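Local coordinates for salt-tolerant glutaminase (Micrococcus luteus, PDB 3IH8), which probably catalyses the hydrolysis of L-glutamine to L-glutamate and ammonium, at residues 90-95 against 108-113; 116-121 against 169-174; 333-338 against 415-420; 268-273 against 304-309. All blocks are in the same frame, centred on the assembly; numbering follows the deposited sequence.

Interaction 1. Residues 90-95 against 108-113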
loop_
_atom_site.group_PDB
_atom_site.type_symbol
_atom_site.label_atom_id
_atom_site.label_comp_id
_atom_site.label_asym_id
_atom_site.label_seq_id
_atom_site.Cartn_x
_atom_site.Cartn_y
_atom_site.Cartn_z
ATOM N N ASN A 90 10.781 -4.631 -12.992
ATOM C CA ASN A 90 11.653 -3.513 -12.657
ATOM C C ASN A 90 11.183 -2.213 -13.279
ATOM O O ASN A 90 10.873 -2.148 -14.471
ATOM C CB ASN A 90 13.080 -3.793 -13.128
ATOM C CG ASN A 90 13.543 -5.182 -12.765
ATOM O OD1 ASN A 90 13.550 -5.568 -11.589
ATOM N ND2 ASN A 90 13.930 -5.951 -13.775
ATOM N N PRO A 91 11.128 -1.149 -12.477
ATOM C CA PRO A 91 10.687 0.126 -13.042
ATOM C C PRO A 91 11.758 0.720 -13.961
ATOM O O PRO A 91 12.943 0.396 -13.837
ATOM C CB PRO A 91 10.430 0.977 -11.801
ATOM C CG PRO A 91 11.409 0.431 -10.805
ATOM C CD PRO A 91 11.335 -1.055 -11.020
ATOM N N SER A 92 11.336 1.557 -14.904
ATOM C CA SER A 92 12.277 2.206 -15.810
ATOM C C SER A 92 11.576 3.241 -16.682
ATOM O O SER A 92 10.347 3.304 -16.706
ATOM C CB SER A 92 12.978 1.169 -16.694
ATOM O OG SER A 92 12.254 0.908 -17.877
ATOM N N GLY A 93 12.367 4.063 -17.376
ATOM C CA GLY A 93 11.811 5.067 -18.264
ATOM C C GLY A 93 11.329 4.378 -19.533
ATOM O O GLY A 93 11.679 3.229 -19.783
ATOM N N GLU A 94 10.523 5.064 -20.333
ATOM C CA GLU A 94 10.023 4.483 -21.570
ATOM C C GLU A 94 11.141 4.366 -22.599
ATOM O O GLU A 94 11.049 3.568 -23.525
ATOM C CB GLU A 94 8.882 5.337 -22.136
ATOM C CG GLU A 94 8.350 4.880 -23.513
ATOM C CD GLU A 94 7.976 3.398 -23.566
ATOM O OE1 GLU A 94 7.218 2.927 -22.700
ATOM O OE2 GLU A 94 8.434 2.693 -24.483
ATOM N N ALA A 95 12.194 5.163 -22.443
ATOM C CA ALA A 95 13.312 5.114 -23.388
ATOM C C ALA A 95 13.881 3.698 -23.397
ATOM O O ALA A 95 14.096 3.107 -22.340
ATOM C CB ALA A 95 14.391 6.122 -22.995
ATOM N N PRO A 108 11.684 -7.512 -21.250
ATOM C CA PRO A 108 11.552 -6.079 -20.980
ATOM C C PRO A 108 11.334 -5.894 -19.478
ATOM O O PRO A 108 10.849 -6.808 -18.805
ATOM C CB PRO A 108 10.348 -5.674 -21.832
ATOM C CG PRO A 108 9.567 -6.971 -21.990
ATOM C CD PRO A 108 10.654 -7.977 -22.195
ATOM N N ASP A 109 11.706 -4.721 -18.969
ATOM C CA ASP A 109 11.608 -4.395 -17.543
ATOM C C ASP A 109 10.262 -4.592 -16.857
ATOM O O ASP A 109 10.197 -5.186 -15.780
ATOM C CB ASP A 109 12.084 -2.963 -17.303
ATOM C CG ASP A 109 13.600 -2.852 -17.247
ATOM O OD1 ASP A 109 14.229 -3.744 -16.648
ATOM O OD2 ASP A 109 14.170 -1.873 -17.781
ATOM N N ASN A 110 9.191 -4.081 -17.453
ATOM C CA ASN A 110 7.875 -4.235 -16.851
ATOM C C ASN A 110 6.735 -4.086 -17.856
ATOM O O ASN A 110 6.944 -3.672 -19.004
ATOM C CB ASN A 110 7.698 -3.245 -15.683
ATOM C CG ASN A 110 7.815 -1.803 -16.111
ATOM O OD1 ASN A 110 8.872 -1.191 -15.993
ATOM N ND2 ASN A 110 6.726 -1.246 -16.607
ATOM N N ALA A 111 5.527 -4.427 -17.416
ATOM C CA ALA A 111 4.344 -4.368 -18.274
ATOM C C ALA A 111 3.823 -2.958 -18.563
ATOM O O ALA A 111 2.971 -2.778 -19.433
ATOM C CB ALA A 111 3.226 -5.210 -17.660
ATOM N N MET A 112 4.331 -1.959 -17.846
ATOM C CA MET A 112 3.877 -0.582 -18.036
ATOM C C MET A 112 4.561 0.143 -19.196
ATOM O O MET A 112 4.022 1.117 -19.734
ATOM C CB MET A 112 4.060 0.211 -16.734
ATOM C CG MET A 112 3.213 -0.330 -15.565
ATOM S SD MET A 112 1.440 -0.430 -15.975
ATOM C CE MET A 112 1.239 -2.177 -16.312
ATOM N N ILE A 113 5.745 -0.315 -19.588
ATOM C CA ILE A 113 6.430 0.323 -20.701
ATOM C C ILE A 113 6.006 -0.386 -21.991
ATOM O O ILE A 113 5.550 -1.535 -21.953
ATOM C CB ILE A 113 7.966 0.264 -20.533
ATOM C CG1 ILE A 113 8.422 -1.187 -20.344
ATOM C CG2 ILE A 113 8.386 1.145 -19.353
ATOM C CD1 ILE A 113 9.930 -1.386 -20.475
HETATM O O HOH W 1 15.646 0.197 -15.623
#

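Interaction 2. Residues 116-121 against 169-174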
loop_
_atom_site.group_PDB
_atom_site.type_symbol
_atom_site.label_atom_id
_atom_site.label_comp_id
_atom_site.label_asym_id
_atom_site.label_seq_id
_atom_site.Cartn_x
_atom_site.Cartn_y
_atom_site.Cartn_z
ATOM N N GLY A 116 7.349 -3.908 -22.744
ATOM C CA GLY A 116 6.679 -4.900 -21.923
ATOM C C GLY A 116 5.252 -5.170 -22.385
ATOM O O GLY A 116 4.802 -6.320 -22.413
ATOM N N ALA A 117 4.536 -4.113 -22.756
ATOM C CA ALA A 117 3.155 -4.243 -23.202
ATOM C C ALA A 117 3.048 -5.108 -24.463
ATOM O O ALA A 117 2.062 -5.824 -24.657
ATOM C CB ALA A 117 2.554 -2.857 -23.449
ATOM N N LEU A 118 4.065 -5.034 -25.317
ATOM C CA LEU A 118 4.093 -5.821 -26.546
ATOM C C LEU A 118 4.231 -7.298 -26.179
ATOM O O LEU A 118 3.524 -8.157 -26.712
ATOM C CB LEU A 118 5.256 -5.368 -27.439
ATOM C CG LEU A 118 5.070 -3.950 -27.998
ATOM C CD1 LEU A 118 6.369 -3.434 -28.607
ATOM C CD2 LEU A 118 3.952 -3.961 -29.042
ATOM N N ALA A 119 5.130 -7.581 -25.242
ATOM C CA ALA A 119 5.341 -8.947 -24.793
ATOM C C ALA A 119 4.063 -9.477 -24.148
ATOM O O ALA A 119 3.695 -10.627 -24.360
ATOM C CB ALA A 119 6.497 -9.004 -23.804
ATOM N N VAL A 120 3.389 -8.641 -23.360
ATOM C CA VAL A 120 2.144 -9.051 -22.713
ATOM C C VAL A 120 1.088 -9.405 -23.763
ATOM O O VAL A 120 0.426 -10.441 -23.657
ATOM C CB VAL A 120 1.578 -7.935 -21.804
ATOM C CG1 VAL A 120 0.074 -8.157 -21.532
ATOM C CG2 VAL A 120 2.339 -7.912 -20.492
ATOM N N HIS A 121 0.924 -8.546 -24.768
ATOM C CA HIS A 121 -0.069 -8.806 -25.803
ATOM C C HIS A 121 0.270 -10.136 -26.477
ATOM O O HIS A 121 -0.614 -10.950 -26.726
ATOM C CB HIS A 121 -0.099 -7.664 -26.826
ATOM C CG HIS A 121 -1.313 -7.670 -27.707
ATOM N ND1 HIS A 121 -1.479 -8.561 -28.747
ATOM C CD2 HIS A 121 -2.434 -6.910 -27.683
ATOM C CE1 HIS A 121 -2.647 -8.350 -29.326
ATOM N NE2 HIS A 121 -3.246 -7.354 -28.700
ATOM N N SER A 169 10.089 -1.010 -33.860
ATOM C CA SER A 169 11.482 -1.167 -33.482
ATOM C C SER A 169 11.531 -2.044 -32.244
ATOM O O SER A 169 12.269 -3.022 -32.188
ATOM C CB SER A 169 12.118 0.187 -33.178
ATOM O OG SER A 169 13.411 0.014 -32.627
ATOM N N LEU A 170 10.715 -1.696 -31.261
ATOM C CA LEU A 170 10.669 -2.462 -30.026
ATOM C C LEU A 170 10.308 -3.929 -30.284
ATOM O O LEU A 170 10.977 -4.838 -29.784
ATOM C CB LEU A 170 9.656 -1.844 -29.049
ATOM C CG LEU A 170 9.906 -0.394 -28.621
ATOM C CD1 LEU A 170 8.757 0.086 -27.714
ATOM C CD2 LEU A 170 11.265 -0.289 -27.905
ATOM N N ALA A 171 9.250 -4.151 -31.062
ATOM C CA ALA A 171 8.797 -5.506 -31.362
ATOM C C ALA A 171 9.880 -6.350 -32.040
ATOM O O ALA A 171 10.096 -7.505 -31.659
ATOM C CB ALA A 171 7.530 -5.460 -32.223
ATOM N N HIS A 172 10.569 -5.783 -33.030
ATOM C CA HIS A 172 11.628 -6.520 -33.715
ATOM C C HIS A 172 12.768 -6.875 -32.770
ATOM O O HIS A 172 13.312 -7.983 -32.837
ATOM C CB HIS A 172 12.177 -5.724 -34.904
ATOM C CG HIS A 172 11.413 -5.941 -36.172
ATOM N ND1 HIS A 172 11.274 -7.184 -36.751
ATOM C CD2 HIS A 172 10.731 -5.079 -36.965
ATOM C CE1 HIS A 172 10.540 -7.079 -37.844
ATOM N NE2 HIS A 172 10.198 -5.814 -37.995
ATOM N N MET A 173 13.120 -5.951 -31.880
ATOM C CA MET A 173 14.207 -6.222 -30.941
ATOM C C MET A 173 13.753 -7.322 -29.996
ATOM O O MET A 173 14.527 -8.201 -29.658
ATOM C CB MET A 173 14.589 -4.966 -30.144
ATOM C CG MET A 173 15.870 -5.113 -29.328
ATOM S SD MET A 173 17.361 -5.410 -30.333
ATOM C CE MET A 173 17.826 -3.736 -30.788
ATOM N N LEU A 174 12.494 -7.277 -29.571
ATOM C CA LEU A 174 11.990 -8.320 -28.690
ATOM C C LEU A 174 12.031 -9.674 -29.422
ATOM O O LEU A 174 12.382 -10.694 -28.821
ATOM C CB LEU A 174 10.564 -7.997 -28.231
ATOM C CG LEU A 174 10.410 -6.867 -27.198
ATOM C CD1 LEU A 174 8.931 -6.581 -26.945
ATOM C CD2 LEU A 174 11.089 -7.271 -25.901
#

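Interaction 3. Residues 333-338 against 415-420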
loop_
_atom_site.group_PDB
_atom_site.type_symbol
_atom_site.label_atom_id
_atom_site.label_comp_id
_atom_site.label_asym_id
_atom_site.label_seq_id
_atom_site.Cartn_x
_atom_site.Cartn_y
_atom_site.Cartn_z
ATOM N N GLY A 333 -17.120 -7.747 9.182
ATOM C CA GLY A 333 -16.209 -7.192 8.195
ATOM C C GLY A 333 -15.542 -8.179 7.256
ATOM O O GLY A 333 -15.964 -9.331 7.132
ATOM N N VAL A 334 -14.499 -7.704 6.579
ATOM C CA VAL A 334 -13.725 -8.513 5.645
ATOM C C VAL A 334 -12.532 -9.054 6.422
ATOM O O VAL A 334 -11.579 -8.324 6.700
ATOM C CB VAL A 334 -13.242 -7.663 4.450
ATOM C CG1 VAL A 334 -12.256 -8.461 3.593
ATOM C CG2 VAL A 334 -14.443 -7.222 3.621
ATOM N N ILE A 335 -12.598 -10.337 6.774
ATOM C CA ILE A 335 -11.549 -10.966 7.566
ATOM C C ILE A 335 -10.410 -11.625 6.801
ATOM O O ILE A 335 -10.604 -12.584 6.052
ATOM C CB ILE A 335 -12.143 -12.030 8.538
ATOM C CG1 ILE A 335 -13.227 -11.398 9.420
ATOM C CG2 ILE A 335 -11.035 -12.621 9.416
ATOM C CD1 ILE A 335 -12.739 -10.246 10.262
ATOM N N ARG A 336 -9.214 -11.089 7.017
ATOM C CA ARG A 336 -7.999 -11.616 6.423
ATOM C C ARG A 336 -7.058 -11.704 7.615
ATOM O O ARG A 336 -7.516 -11.752 8.757
ATOM C CB ARG A 336 -7.442 -10.662 5.365
ATOM C CG ARG A 336 -8.417 -10.376 4.235
ATOM C CD ARG A 336 -7.702 -9.871 2.985
ATOM N NE ARG A 336 -6.932 -10.937 2.344
ATOM C CZ ARG A 336 -6.083 -10.754 1.338
ATOM N NH1 ARG A 336 -5.887 -9.540 0.848
ATOM N NH2 ARG A 336 -5.427 -11.787 0.823
ATOM N N PHE A 337 -5.754 -11.698 7.370
ATOM C CA PHE A 337 -4.815 -11.794 8.473
ATOM C C PHE A 337 -5.094 -10.825 9.625
ATOM O O PHE A 337 -5.247 -11.252 10.774
ATOM C CB PHE A 337 -3.378 -11.577 7.989
ATOM C CG PHE A 337 -2.376 -11.612 9.097
ATOM C CD1 PHE A 337 -1.920 -12.832 9.605
ATOM C CD2 PHE A 337 -1.937 -10.427 9.694
ATOM C CE1 PHE A 337 -1.044 -12.870 10.696
ATOM C CE2 PHE A 337 -1.067 -10.453 10.782
ATOM C CZ PHE A 337 -0.618 -11.682 11.285
ATOM N N GLY A 338 -5.137 -9.531 9.316
ATOM C CA GLY A 338 -5.357 -8.509 10.332
ATOM C C GLY A 338 -6.534 -8.742 11.259
ATOM O O GLY A 338 -6.396 -8.667 12.481
ATOM N N ASP A 415 -18.690 -10.384 6.290
ATOM C CA ASP A 415 -18.938 -10.351 4.853
ATOM C C ASP A 415 -18.263 -11.500 4.117
ATOM O O ASP A 415 -18.877 -12.159 3.273
ATOM C CB ASP A 415 -18.446 -9.032 4.261
ATOM C CG ASP A 415 -19.175 -7.825 4.827
ATOM O OD1 ASP A 415 -20.407 -7.740 4.649
ATOM O OD2 ASP A 415 -18.520 -6.960 5.445
ATOM N N ARG A 416 -16.989 -11.720 4.422
ATOM C CA ARG A 416 -16.222 -12.797 3.806
ATOM C C ARG A 416 -14.881 -12.969 4.489
ATOM O O ARG A 416 -14.407 -12.071 5.179
ATOM C CB ARG A 416 -15.992 -12.517 2.329
ATOM C CG ARG A 416 -15.441 -11.157 2.060
ATOM C CD ARG A 416 -14.730 -11.141 0.729
ATOM N NE ARG A 416 -14.771 -9.818 0.123
ATOM C CZ ARG A 416 -13.856 -9.357 -0.720
ATOM N NH1 ARG A 416 -12.820 -10.111 -1.055
ATOM N NH2 ARG A 416 -13.979 -8.137 -1.232
ATOM N N ILE A 417 -14.268 -14.128 4.288
ATOM C CA ILE A 417 -12.981 -14.404 4.898
ATOM C C ILE A 417 -12.074 -15.137 3.912
ATOM O O ILE A 417 -12.498 -16.075 3.238
ATOM C CB ILE A 417 -13.166 -15.241 6.191
ATOM C CG1 ILE A 417 -11.850 -15.326 6.952
ATOM C CG2 ILE A 417 -13.673 -16.630 5.848
ATOM C CD1 ILE A 417 -11.987 -15.997 8.301
ATOM N N ASP A 418 -10.828 -14.692 3.815
ATOM C CA ASP A 418 -9.876 -15.321 2.910
ATOM C C ASP A 418 -9.351 -16.630 3.509
ATOM O O ASP A 418 -9.560 -16.907 4.683
ATOM C CB ASP A 418 -8.727 -14.350 2.598
ATOM C CG ASP A 418 -7.835 -14.067 3.802
ATOM O OD1 ASP A 418 -8.324 -14.078 4.949
ATOM O OD2 ASP A 418 -6.630 -13.806 3.590
ATOM N N ASP A 419 -8.680 -17.440 2.701
ATOM C CA ASP A 419 -8.169 -18.716 3.187
ATOM C C ASP A 419 -7.356 -18.589 4.457
ATOM O O ASP A 419 -7.532 -19.384 5.373
ATOM C CB ASP A 419 -7.351 -19.422 2.104
ATOM C CG ASP A 419 -8.223 -19.953 0.976
ATOM O OD1 ASP A 419 -9.147 -20.750 1.260
ATOM O OD2 ASP A 419 -7.991 -19.574 -0.195
ATOM N N VAL A 420 -6.478 -17.594 4.523
ATOM C CA VAL A 420 -5.645 -17.392 5.716
ATOM C C VAL A 420 -6.503 -17.203 6.960
ATOM O O VAL A 420 -6.301 -17.870 7.960
ATOM C CB VAL A 420 -4.712 -16.163 5.561
ATOM C CG1 VAL A 420 -4.066 -15.823 6.895
ATOM C CG2 VAL A 420 -3.635 -16.459 4.520
HETATM O O HOH W 2 -6.023 -14.548 0.450
#

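Interaction 4. Residues 268-273 against 304-309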
loop_
_atom_site.group_PDB
_atom_site.type_symbol
_atom_site.label_atom_id
_atom_site.label_comp_id
_atom_site.label_asym_id
_atom_site.label_seq_id
_atom_site.Cartn_x
_atom_site.Cartn_y
_atom_site.Cartn_z
ATOM N N ALA A 268 -6.103 3.183 -8.963
ATOM C CA ALA A 268 -6.623 2.036 -8.211
ATOM C C ALA A 268 -5.961 1.968 -6.845
ATOM O O ALA A 268 -4.799 1.606 -6.741
ATOM C CB ALA A 268 -6.371 0.725 -8.980
ATOM N N LEU A 269 -6.705 2.320 -5.804
ATOM C CA LEU A 269 -6.188 2.294 -4.434
ATOM C C LEU A 269 -6.845 1.129 -3.705
ATOM O O LEU A 269 -8.032 1.166 -3.404
ATOM C CB LEU A 269 -6.522 3.609 -3.721
ATOM C CG LEU A 269 -6.052 3.781 -2.271
ATOM C CD1 LEU A 269 -4.528 3.847 -2.192
ATOM C CD2 LEU A 269 -6.645 5.065 -1.726
ATOM N N PRO A 270 -6.077 0.072 -3.411
ATOM C CA PRO A 270 -6.630 -1.092 -2.719
ATOM C C PRO A 270 -7.508 -0.771 -1.518
ATOM O O PRO A 270 -7.146 0.034 -0.649
ATOM C CB PRO A 270 -5.386 -1.882 -2.341
ATOM C CG PRO A 270 -4.487 -1.617 -3.505
ATOM C CD PRO A 270 -4.639 -0.119 -3.673
ATOM N N GLY A 271 -8.674 -1.410 -1.493
ATOM C CA GLY A 271 -9.612 -1.227 -0.400
ATOM C C GLY A 271 -10.398 0.068 -0.358
ATOM O O GLY A 271 -11.317 0.176 0.445
ATOM N N ARG A 272 -10.071 1.051 -1.197
ATOM C CA ARG A 272 -10.814 2.307 -1.149
ATOM C C ARG A 272 -11.540 2.788 -2.382
ATOM O O ARG A 272 -12.758 2.955 -2.348
ATOM C CB ARG A 272 -9.931 3.459 -0.670
ATOM C CG ARG A 272 -9.542 3.388 0.789
ATOM C CD ARG A 272 -8.369 2.447 0.984
ATOM N NE ARG A 272 -7.512 2.919 2.061
ATOM C CZ ARG A 272 -6.908 4.100 2.080
ATOM N NH1 ARG A 272 -7.043 4.951 1.079
ATOM N NH2 ARG A 272 -6.188 4.449 3.124
ATOM N N VAL A 273 -10.820 3.015 -3.476
ATOM C CA VAL A 273 -11.497 3.556 -4.646
ATOM C C VAL A 273 -10.882 3.301 -6.013
ATOM O O VAL A 273 -9.698 2.999 -6.145
ATOM C CB VAL A 273 -11.672 5.094 -4.470
ATOM C CG1 VAL A 273 -10.305 5.774 -4.444
ATOM C CG2 VAL A 273 -12.527 5.665 -5.578
ATOM N N LEU A 304 -5.964 10.374 1.155
ATOM C CA LEU A 304 -5.983 9.007 0.665
ATOM C C LEU A 304 -4.561 8.689 0.260
ATOM O O LEU A 304 -3.903 9.487 -0.420
ATOM C CB LEU A 304 -6.910 8.882 -0.549
ATOM C CG LEU A 304 -8.404 8.849 -0.230
ATOM C CD1 LEU A 304 -9.223 8.845 -1.505
ATOM C CD2 LEU A 304 -8.702 7.598 0.592
ATOM N N HIS A 305 -4.079 7.528 0.676
ATOM C CA HIS A 305 -2.719 7.157 0.345
ATOM C C HIS A 305 -2.514 5.675 0.605
ATOM O O HIS A 305 -3.040 5.124 1.572
ATOM C CB HIS A 305 -1.748 8.000 1.183
ATOM C CG HIS A 305 -0.346 8.002 0.664
ATOM N ND1 HIS A 305 0.449 6.874 0.657
ATOM C CD2 HIS A 305 0.399 8.991 0.119
ATOM C CE1 HIS A 305 1.623 7.170 0.131
ATOM N NE2 HIS A 305 1.620 8.448 -0.205
ATOM N N LEU A 306 -1.751 5.036 -0.272
ATOM C CA LEU A 306 -1.460 3.614 -0.153
ATOM C C LEU A 306 -0.867 3.261 1.217
ATOM O O LEU A 306 -1.027 2.147 1.689
ATOM C CB LEU A 306 -0.487 3.198 -1.264
ATOM C CG LEU A 306 -0.116 1.724 -1.424
ATOM C CD1 LEU A 306 -1.361 0.871 -1.714
ATOM C CD2 LEU A 306 0.892 1.609 -2.557
ATOM N N MET A 307 -0.192 4.209 1.859
ATOM C CA MET A 307 0.406 3.931 3.160
ATOM C C MET A 307 -0.527 4.145 4.352
ATOM O O MET A 307 -0.079 4.133 5.492
ATOM C CB MET A 307 1.669 4.770 3.356
ATOM C CG MET A 307 2.759 4.531 2.317
ATOM S SD MET A 307 3.131 2.772 2.068
ATOM C CE MET A 307 3.727 2.786 0.411
ATOM N N ASP A 308 -1.818 4.336 4.095
ATOM C CA ASP A 308 -2.793 4.538 5.167
ATOM C C ASP A 308 -3.020 3.273 5.986
ATOM O O ASP A 308 -3.051 2.165 5.447
ATOM C CB ASP A 308 -4.133 4.957 4.583
ATOM C CG ASP A 308 -4.089 6.316 3.938
ATOM O OD1 ASP A 308 -4.929 6.572 3.039
ATOM O OD2 ASP A 308 -3.227 7.129 4.343
ATOM N N GLY A 309 -3.192 3.441 7.291
ATOM C CA GLY A 309 -3.434 2.291 8.145
ATOM C C GLY A 309 -4.922 1.987 8.232
ATOM O O GLY A 309 -5.425 1.619 9.290
#

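Interaction 1. Residues 90-95 against 108-113
Two loops of the glutaminase domain that border the substrate pocket meet here, and Glu94 reaches Ile113 at the point where helix 114-123 is about to begin. Glu94 OE1 comes within 3.4 Å of Ile113 CA, since CG lies opposite the backbone N (chi1 175°) and the chain then bends at chi2. The same OE1 accepts the backbone N-H of Asn114, a residue seen to bind L-glutamate, while OE2 forms a salt bridge with Arg166. Both carboxylate oxygens of Glu94 are therefore engaged beside the pocket, consistent with a second-shell role in placing the start of the helix. Ile113 turns its CG2 branch to the backbone oxygens of Ser92 and Gly93, 3.9 Å from Ser92 O, and its side chain also packs on Tyr243. At the far end of the contact, Asn90 N donates to Asp109 O over 2.9 Å, bent to 145° at the hydrogen, though the place of Asp109 O is less sure. The amide of Asn90 and the carboxylate of Asp109 stand 79° apart; Asn90 ND2 is hydrogen-bonded instead to Glu104. Ser92 OG approaches Asp109 OD2 to 3.4 Å and donates to Gly93 O, and a water donates to Pro91 O and, weakly, to Asp109 OD2.

Interaction 2. Residues 116-121 against 169-174
Helices 116-121 and 169-174 have axes 9.9 Å apart at closest approach and cross at -64°, so the interface is confined to a small patch, with Leu118 and Ala171 the nearest backbone pair (6.7 Å between their CA atoms). Leu118 carries most of it. Its CG lies opposite the carbonyl carbon (chi1 -68°), which directs CD1 to the second helix, where this methyl meets Leu170 CB at 3.7 Å. The same CD1 is 3.9 Å from Ala171 N and 4.3 Å from Ala171 CB, so one methyl end spans two consecutive residues of the facing helix. The Leu118 and Leu170 side chains cross at about a right angle. This is apolar helix-to-helix packing within the helical part of the glutaminase domain, and it lies close to the substrate site: Leu118 is close to Tyr191, seen to bind L-glutamate, and Leu170 is close to Asn114. One turn further along 169-174, Leu174 returns the contact from the other helix, its CD1 reaching Leu118 CB at 3.9 Å and Ala119 N at 4.3 Å. Outside the pair, Val188 of helix 184-195 touches Ala171, Leu101 touches Leu174, and Phe96 lies against Leu170.

Interaction 3. Residues 333-338 against 415-420
The segments 333-338 and 415-420 run in the same direction, 6° apart end to end, and pair as parallel strands through two bridges, Val334 with Arg416 and Ile335 with Ile417, before each segment turns into a helix. Ile335 is bonded to the other strand through both its N and its O: the N donates to Arg416 O (3.0 Å), and the O accepts the N-H of Asp418. Asp415 N donates to Gly333 O at the start of the pairing. Of the side chains, Ile335 and Ile417 share one face of the sheet, where Ile417 CG1 lies 3.7 Å from Ile335 CB. Val334 and Arg416 are on the other, with Val334 CG1 over one face of the Arg416 guanidinium. Arg416 NH2 bonds to Thr383 O of the second subunit. Asp418, whose CG sits between the backbone N and the carbonyl carbon (chi1 68°), is the N-cap of helix 419-433, and OD1 takes the N-H of Gly421. Its OD2 receives Arg336 NE at 3.1 Å in a salt bridge, the donor coming from above the carboxylate plane while OD2 lies near the guanidinium plane; the two planes are 86° apart. A water joins Arg336 NH2 to the same OD2. Arg336 NH1 makes a second salt bridge, to Asp308 of the second subunit. One arginine thus probably balances the helix-capping carboxylate of this STAS-family region and, across the interface, a carboxylate of the partner chain.

Interaction 4. Residues 268-273 against 304-309
Arg272 and Asp308, as modelled, bring their flat groups nearly into one plane, 18° apart, with Asp308 OD1 at the edge of the guanidinium. The salt bridge runs from Arg272 NH2 to Asp308 OD1; its modelled length of 2.5 Å is very short, and since NH1 and NH2 are both crowded in the model the exact place of the guanidinium is doubtful. Bends at chi2 and chi3 carry the guanidinium back toward the 304-309 loop. Within that loop OD1 also accepts His305 N from 44° above the carboxylate plane, so one oxygen serves both the arginine and the backbone, and OD2 has its partner in the second subunit. Arg272 belongs to a classic beta bulge: with Val273 it faces Leu269, where strand 264-269 turns back into strand 273-278 of the antiparallel sheet. The facing loop makes a type I turn from His305 to Asp308. Inside that turn, Met307 N donates almost straight to His305 ND1, in the ring plane, while the other ring nitrogen, NE2, binds Ala251 O. Apart from the salt bridge, the contact is apolar. Leu269, with CG swung away from its backbone N (chi1 -180°), lays CD1 3.6 Å from Leu306 N and crosses Leu304 at a slant. Pro270 CD meets Leu306 CD1 at 3.9 Å, and Val273 CG1 approaches Leu304 CD1 at 4.4 Å. Thr238 and Val234 of helix 227-240 touch Leu306 and Pro270.

Interactions 1 and 2 adjoin, with centres 11 Å apart and Pro108 packing on Gly116 and Leu174, and both sit beside the substrate pocket: interaction 1 is partly buried and mixes polar loop bonds with packing, whereas interaction 2 is a fully buried, apolar helix pair. Interaction 4, also buried, belongs to the same glutaminase region but joins a strand hairpin to a loop through a salt bridge and leucines. Interaction 3, partly buried, lies in the STAS region about 34 Å from interaction 1 between centres and combines strand hydrogen bonds with a salt bridge at a helix N-cap. Interactions 3 and 4 both touch the second subunit, and a salt bridge between the subunits joins them.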